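Long-range contact in 3-dehydroshikimate dehydratase (Pseudomonas putida, PDB 5HMQ), which catalyses the metal-dependent dehydration of 3-dehydroshikimate to protocatechuate, a shared intermediate of quinate and shikimate breakdown: residues 221-235 with 269-282. Residues are numbered along the deposited sequence; the frame is centred on the assembly and turned at random.
Sequences DMAGFLAPILATGYR and QTRLRLEQENTPIE
Ile281 lays its CD1 over one face of the Arg235 guanidinium, 3.4 Å above the plane and toward the rim. Glu282 meets the same group at its edge. The grip is side-on: Arg235 NE bonds Glu282 OE2, and Arg235 NH2 bonds Glu282 OE1 at 3.1 Å and a nearly straight 173°. At another part of the edge, Arg235 NH1 donates to the carbonyls of Leu230 and Tyr234. Two bonds across the contact and two within 221-235 hold the group's rotation.

The Arg273 guanidinium has Ala223 CB over one face, 4.0 Å from its plane, and the Asp221 carboxylate at its edge. This second salt bridge is end-on. Arg273 NH2 reaches Asp221 OD1 at 2.9 Å, and Arg273 NH1 reaches the syn lone pair of Asp221 OD2 at 3.1 Å. The two planes are 34° apart. The Arg273 chain leaves with CG anti to the backbone N and then bends twice, which brings its two end nitrogens to Asp221. Asp221 sits at the N-cap position of helix 222-231, and its OD1 accepts the capping bond from Gly224 N. One carboxylate thus caps the helix and ties it to its neighbour.

Between the salt bridges the packing is largely apolar. Thr270 is a knob in a hole formed by Ala223, Leu226, Ala227 and Leu230. Its CG2 lies 3.9 Å from Leu230 CD1, while its hydroxyl bonds Leu266 O. Leu274 CD1 packs on Ala227 CB at 3.6 Å.

The axes of the short helical segments pass 8.5 Å apart and cross at -66°. They belong to two outer helices of the TIM barrel, one before and one after strand 238-240. Helix 222-231 packs on strand 189-194 through Ile229 on Val192 and Met222 on Met194, and beside helix 252-276, where Met222 and Leu226 touch Leu266.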
loop_
_atom_site.group_PDB
_atom_site.type_symbol
_atom_site.label_atom_id
_atom_site.label_comp_id
_atom_site.label_asym_id
_atom_site.label_seq_id
_atom_site.Cartn_x
_atom_site.Cartn_y
_atom_site.Cartn_z
ATOM N N ASP C 221 -17.354 -19.068 -2.819
ATOM C CA ASP C 221 -17.810 -19.614 -4.097
ATOM C C ASP C 221 -18.732 -18.591 -4.749
ATOM O O ASP C 221 -19.956 -18.637 -4.608
ATOM C CB ASP C 221 -18.501 -20.955 -3.884
ATOM C CG ASP C 221 -18.899 -21.624 -5.187
ATOM O OD1 ASP C 221 -18.383 -21.222 -6.249
ATOM O OD2 ASP C 221 -19.727 -22.557 -5.145
HETATM N N MSE C 222 -18.128 -17.656 -5.478
HETATM C CA MSE C 222 -18.853 -16.575 -6.140
HETATM C C MSE C 222 -19.792 -17.094 -7.223
HETATM O O MSE C 222 -20.958 -16.699 -7.297
HETATM C CB MSE C 222 -17.863 -15.591 -6.754
HETATM C CG MSE C 222 -16.899 -15.003 -5.743
HETATM SE SE MSE C 222 -17.607 -13.430 -4.873
HETATM C CE MSE C 222 -18.154 -14.111 -3.176
ATOM N N ALA C 223 -19.264 -17.978 -8.074
ATOM C CA ALA C 223 -20.066 -18.522 -9.166
ATOM C C ALA C 223 -21.246 -19.323 -8.635
ATOM O O ALA C 223 -22.335 -19.297 -9.218
ATOM C CB ALA C 223 -19.195 -19.386 -10.078
ATOM N N GLY C 224 -21.053 -20.028 -7.518
ATOM C CA GLY C 224 -22.147 -20.757 -6.905
ATOM C C GLY C 224 -23.207 -19.868 -6.293
ATOM O O GLY C 224 -24.305 -20.345 -5.990
ATOM N N PHE C 225 -22.898 -18.588 -6.094
ATOM C CA PHE C 225 -23.867 -17.620 -5.600
ATOM C C PHE C 225 -24.600 -16.926 -6.741
ATOM O O PHE C 225 -25.812 -16.702 -6.656
ATOM C CB PHE C 225 -23.166 -16.586 -4.714
ATOM C CG PHE C 225 -24.098 -15.596 -4.075
ATOM C CD1 PHE C 225 -24.774 -15.912 -2.908
ATOM C CD2 PHE C 225 -24.286 -14.339 -4.632
ATOM C CE1 PHE C 225 -25.626 -15.002 -2.316
ATOM C CE2 PHE C 225 -25.138 -13.424 -4.042
ATOM C CZ PHE C 225 -25.809 -13.756 -2.883
ATOM N N LEU C 226 -23.882 -16.595 -7.817
ATOM C CA LEU C 226 -24.498 -15.928 -8.954
ATOM C C LEU C 226 -25.334 -16.888 -9.791
ATOM O O LEU C 226 -26.317 -16.466 -10.412
ATOM C CB LEU C 226 -23.423 -15.265 -9.818
ATOM C CG LEU C 226 -23.914 -14.391 -10.974
ATOM C CD1 LEU C 226 -24.859 -13.314 -10.463
ATOM C CD2 LEU C 226 -22.739 -13.768 -11.714
ATOM N N ALA C 227 -24.960 -18.168 -9.826
ATOM C CA ALA C 227 -25.684 -19.132 -10.652
ATOM C C ALA C 227 -27.162 -19.226 -10.293
ATOM O O ALA C 227 -27.999 -19.129 -11.208
ATOM C CB ALA C 227 -24.995 -20.499 -10.577
ATOM N N PRO C 228 -27.565 -19.401 -9.028
ATOM C CA PRO C 228 -29.009 -19.402 -8.736
ATOM C C PRO C 228 -29.685 -18.078 -9.052
ATOM O O PRO C 228 -30.876 -18.065 -9.389
ATOM C CB PRO C 228 -29.071 -19.728 -7.237
ATOM C CG PRO C 228 -27.750 -20.335 -6.913
ATOM C CD PRO C 228 -26.773 -19.658 -7.811
ATOM N N ILE C 229 -28.959 -16.963 -8.943
ATOM C CA ILE C 229 -29.534 -15.658 -9.265
ATOM C C ILE C 229 -29.945 -15.603 -10.732
ATOM O O ILE C 229 -31.066 -15.203 -11.067
ATOM C CB ILE C 229 -28.540 -14.536 -8.918
ATOM C CG1 ILE C 229 -28.289 -14.493 -7.411
ATOM C CG2 ILE C 229 -29.056 -13.195 -9.416
ATOM C CD1 ILE C 229 -27.186 -13.542 -7.005
ATOM N N LEU C 230 -29.043 -16.011 -11.630
ATOM C CA LEU C 230 -29.342 -15.949 -13.056
ATOM C C LEU C 230 -30.401 -16.961 -13.472
ATOM O O LEU C 230 -31.080 -16.747 -14.483
ATOM C CB LEU C 230 -28.067 -16.156 -13.876
ATOM C CG LEU C 230 -26.955 -15.125 -13.668
ATOM C CD1 LEU C 230 -25.697 -15.518 -14.428
ATOM C CD2 LEU C 230 -27.422 -13.743 -14.083
ATOM N N ALA C 231 -30.563 -18.051 -12.719
ATOM C CA ALA C 231 -31.608 -19.018 -13.030
ATOM C C ALA C 231 -33.003 -18.426 -12.882
ATOM O O ALA C 231 -33.945 -18.929 -13.503
ATOM C CB ALA C 231 -31.468 -20.253 -12.138
ATOM N N THR C 232 -33.157 -17.372 -12.077
ATOM C CA THR C 232 -34.455 -16.731 -11.901
ATOM C C THR C 232 -34.866 -15.889 -13.101
ATOM O O THR C 232 -36.026 -15.469 -13.170
ATOM C CB THR C 232 -34.444 -15.834 -10.661
ATOM O OG1 THR C 232 -33.696 -14.643 -10.940
ATOM C CG2 THR C 232 -33.801 -16.547 -9.493
ATOM N N GLY C 233 -33.953 -15.631 -14.035
ATOM C CA GLY C 233 -34.192 -14.703 -15.116
ATOM C C GLY C 233 -33.671 -13.304 -14.863
ATOM O O GLY C 233 -33.693 -12.476 -15.783
ATOM N N TYR C 234 -33.216 -13.018 -13.641
ATOM C CA TYR C 234 -32.672 -11.706 -13.304
ATOM C C TYR C 234 -31.544 -11.317 -14.250
ATOM O O TYR C 234 -30.583 -12.068 -14.439
ATOM C CB TYR C 234 -32.182 -11.708 -11.852
ATOM C CG TYR C 234 -31.494 -10.431 -11.413
ATOM C CD1 TYR C 234 -32.229 -9.332 -10.988
ATOM C CD2 TYR C 234 -30.109 -10.340 -11.382
ATOM C CE1 TYR C 234 -31.600 -8.166 -10.577
ATOM C CE2 TYR C 234 -29.474 -9.179 -10.972
ATOM C CZ TYR C 234 -30.225 -8.097 -10.569
ATOM O OH TYR C 234 -29.598 -6.941 -10.157
ATOM N N ARG C 235 -31.675 -10.133 -14.852
ATOM C CA ARG C 235 -30.636 -9.571 -15.707
ATOM C C ARG C 235 -30.304 -8.139 -15.307
ATOM O O ARG C 235 -29.789 -7.373 -16.126
ATOM C CB ARG C 235 -31.044 -9.636 -17.181
ATOM C CG ARG C 235 -31.331 -11.046 -17.684
ATOM C CD ARG C 235 -30.069 -11.896 -17.685
ATOM N NE ARG C 235 -30.304 -13.246 -18.189
ATOM C CZ ARG C 235 -30.640 -14.284 -17.429
ATOM N NH1 ARG C 235 -30.782 -14.136 -16.120
ATOM N NH2 ARG C 235 -30.831 -15.475 -17.979
ATOM N N GLN C 269 -16.702 -17.800 -15.053
ATOM C CA GLN C 269 -16.806 -18.914 -14.118
ATOM C C GLN C 269 -18.252 -19.222 -13.787
ATOM O O GLN C 269 -18.605 -20.388 -13.575
ATOM C CB GLN C 269 -16.029 -18.615 -12.832
ATOM C CG GLN C 269 -14.544 -18.448 -13.038
ATOM C CD GLN C 269 -13.925 -19.662 -13.694
ATOM O OE1 GLN C 269 -13.398 -19.584 -14.804
ATOM N NE2 GLN C 269 -13.992 -20.798 -13.014
ATOM N N THR C 270 -19.106 -18.202 -13.744
ATOM C CA THR C 270 -20.513 -18.486 -13.518
ATOM C C THR C 270 -21.113 -19.180 -14.733
ATOM O O THR C 270 -21.796 -20.200 -14.585
ATOM C CB THR C 270 -21.266 -17.196 -13.189
ATOM O OG1 THR C 270 -20.700 -16.595 -12.016
ATOM C CG2 THR C 270 -22.733 -17.482 -12.935
ATOM N N ARG C 271 -20.749 -18.735 -15.943
ATOM C CA ARG C 271 -21.261 -19.380 -17.150
ATOM C C ARG C 271 -20.878 -20.851 -17.183
ATOM O O ARG C 271 -21.723 -21.718 -17.433
ATOM C CB ARG C 271 -20.741 -18.676 -18.404
ATOM C CG ARG C 271 -21.133 -19.401 -19.693
ATOM C CD ARG C 271 -20.689 -18.666 -20.948
ATOM N NE ARG C 271 -19.246 -18.439 -20.972
ATOM C CZ ARG C 271 -18.346 -19.384 -21.232
ATOM N NH1 ARG C 271 -18.735 -20.625 -21.490
ATOM N NH2 ARG C 271 -17.055 -19.088 -21.233
ATOM N N LEU C 272 -19.613 -21.156 -16.888
ATOM C CA LEU C 272 -19.175 -22.548 -16.878
ATOM C C LEU C 272 -19.932 -23.352 -15.832
ATOM O O LEU C 272 -20.230 -24.535 -16.043
ATOM C CB LEU C 272 -17.670 -22.623 -16.625
ATOM C CG LEU C 272 -16.769 -22.035 -17.712
ATOM C CD1 LEU C 272 -15.350 -21.849 -17.199
ATOM C CD2 LEU C 272 -16.787 -22.917 -18.953
ATOM N N ARG C 273 -20.247 -22.730 -14.695
ATOM C CA ARG C 273 -21.000 -23.429 -13.662
ATOM C C ARG C 273 -22.393 -23.803 -14.157
ATOM O O ARG C 273 -22.860 -24.920 -13.911
ATOM C CB ARG C 273 -21.082 -22.575 -12.398
ATOM C CG ARG C 273 -21.863 -23.216 -11.267
ATOM C CD ARG C 273 -21.045 -24.320 -10.617
ATOM N NE ARG C 273 -19.752 -23.836 -10.141
ATOM C CZ ARG C 273 -19.521 -23.409 -8.905
ATOM N NH1 ARG C 273 -20.498 -23.408 -8.010
ATOM N NH2 ARG C 273 -18.311 -22.985 -8.561
ATOM N N LEU C 274 -23.071 -22.891 -14.870
ATOM C CA LEU C 274 -24.389 -23.230 -15.402
ATOM C C LEU C 274 -24.300 -24.312 -16.466
ATOM O O LEU C 274 -25.184 -25.172 -16.554
ATOM C CB LEU C 274 -25.114 -22.011 -15.987
ATOM C CG LEU C 274 -25.637 -20.790 -15.209
ATOM C CD1 LEU C 274 -26.297 -21.201 -13.896
ATOM C CD2 LEU C 274 -24.634 -19.668 -15.018
ATOM N N GLU C 275 -23.255 -24.279 -17.302
ATOM C CA GLU C 275 -23.111 -25.310 -18.333
ATOM C C GLU C 275 -22.957 -26.692 -17.710
ATOM O O GLU C 275 -23.459 -27.686 -18.248
ATOM C CB GLU C 275 -21.928 -25.002 -19.251
ATOM C CG GLU C 275 -21.955 -23.595 -19.811
ATOM C CD GLU C 275 -21.141 -23.477 -21.090
ATOM O OE1 GLU C 275 -20.676 -24.514 -21.590
ATOM O OE2 GLU C 275 -20.913 -22.351 -21.548
ATOM N N GLN C 276 -22.260 -26.773 -16.575
ATOM C CA GLN C 276 -22.011 -28.047 -15.913
ATOM C C GLN C 276 -23.218 -28.560 -15.142
ATOM O O GLN C 276 -23.279 -29.755 -14.828
ATOM C CB GLN C 276 -20.828 -27.901 -14.961
ATOM C CG GLN C 276 -19.511 -27.667 -15.668
ATOM C CD GLN C 276 -18.526 -26.930 -14.794
ATOM O OE1 GLN C 276 -18.747 -26.769 -13.593
ATOM N NE2 GLN C 276 -17.436 -26.466 -15.391
ATOM N N GLU C 277 -24.173 -27.688 -14.825
ATOM C CA GLU C 277 -25.393 -28.075 -14.133
ATOM C C GLU C 277 -26.556 -28.259 -15.102
ATOM O O GLU C 277 -27.714 -28.324 -14.673
ATOM C CB GLU C 277 -25.711 -27.039 -13.053
ATOM C CG GLU C 277 -24.565 -26.892 -12.044
ATOM C CD GLU C 277 -24.844 -25.896 -10.932
ATOM O OE1 GLU C 277 -25.728 -25.030 -11.102
ATOM O OE2 GLU C 277 -24.156 -25.969 -9.889
ATOM N N ASN C 278 -26.252 -28.360 -16.400
ATOM C CA ASN C 278 -27.239 -28.528 -17.471
ATOM C C ASN C 278 -28.375 -27.511 -17.375
ATOM O O ASN C 278 -29.544 -27.829 -17.599
ATOM C CB ASN C 278 -27.786 -29.956 -17.482
ATOM C CG ASN C 278 -26.711 -30.983 -17.769
ATOM O OD1 ASN C 278 -26.019 -30.905 -18.787
ATOM N ND2 ASN C 278 -26.551 -31.943 -16.866
ATOM N N THR C 279 -28.021 -26.266 -17.053
ATOM C CA THR C 279 -28.953 -25.137 -17.102
ATOM C C THR C 279 -28.250 -23.920 -17.697
ATOM O O THR C 279 -28.083 -22.895 -17.031
ATOM C CB THR C 279 -29.512 -24.821 -15.713
ATOM O OG1 THR C 279 -28.442 -24.468 -14.830
ATOM C CG2 THR C 279 -30.287 -26.005 -15.139
ATOM N N PRO C 280 -27.806 -24.006 -18.952
ATOM C CA PRO C 280 -27.044 -22.897 -19.539
ATOM C C PRO C 280 -27.902 -21.649 -19.696
ATOM O O PRO C 280 -29.129 -21.669 -19.582
ATOM C CB PRO C 280 -26.599 -23.438 -20.905
ATOM C CG PRO C 280 -26.819 -24.919 -20.837
ATOM C CD PRO C 280 -27.980 -25.106 -19.913
ATOM N N ILE C 281 -27.218 -20.544 -19.963
ATOM C CA ILE C 281 -27.842 -19.237 -20.090
ATOM C C ILE C 281 -27.785 -18.843 -21.561
ATOM O O ILE C 281 -26.980 -19.368 -22.338
ATOM C CB ILE C 281 -27.145 -18.190 -19.191
ATOM C CG1 ILE C 281 -27.993 -16.926 -19.035
ATOM C CG2 ILE C 281 -25.759 -17.851 -19.734
ATOM C CD1 ILE C 281 -27.366 -15.883 -18.126
ATOM N N GLU C 282 -28.666 -17.928 -21.954
ATOM C CA GLU C 282 -28.670 -17.476 -23.337
ATOM C C GLU C 282 -27.338 -16.803 -23.663
ATOM O O GLU C 282 -26.757 -16.125 -22.807
ATOM C CB GLU C 282 -29.829 -16.514 -23.607
ATOM C CG GLU C 282 -29.696 -15.131 -22.985
ATOM C CD GLU C 282 -30.401 -15.013 -21.651
ATOM O OE1 GLU C 282 -30.599 -16.053 -20.987
ATOM O OE2 GLU C 282 -30.764 -13.881 -21.269
#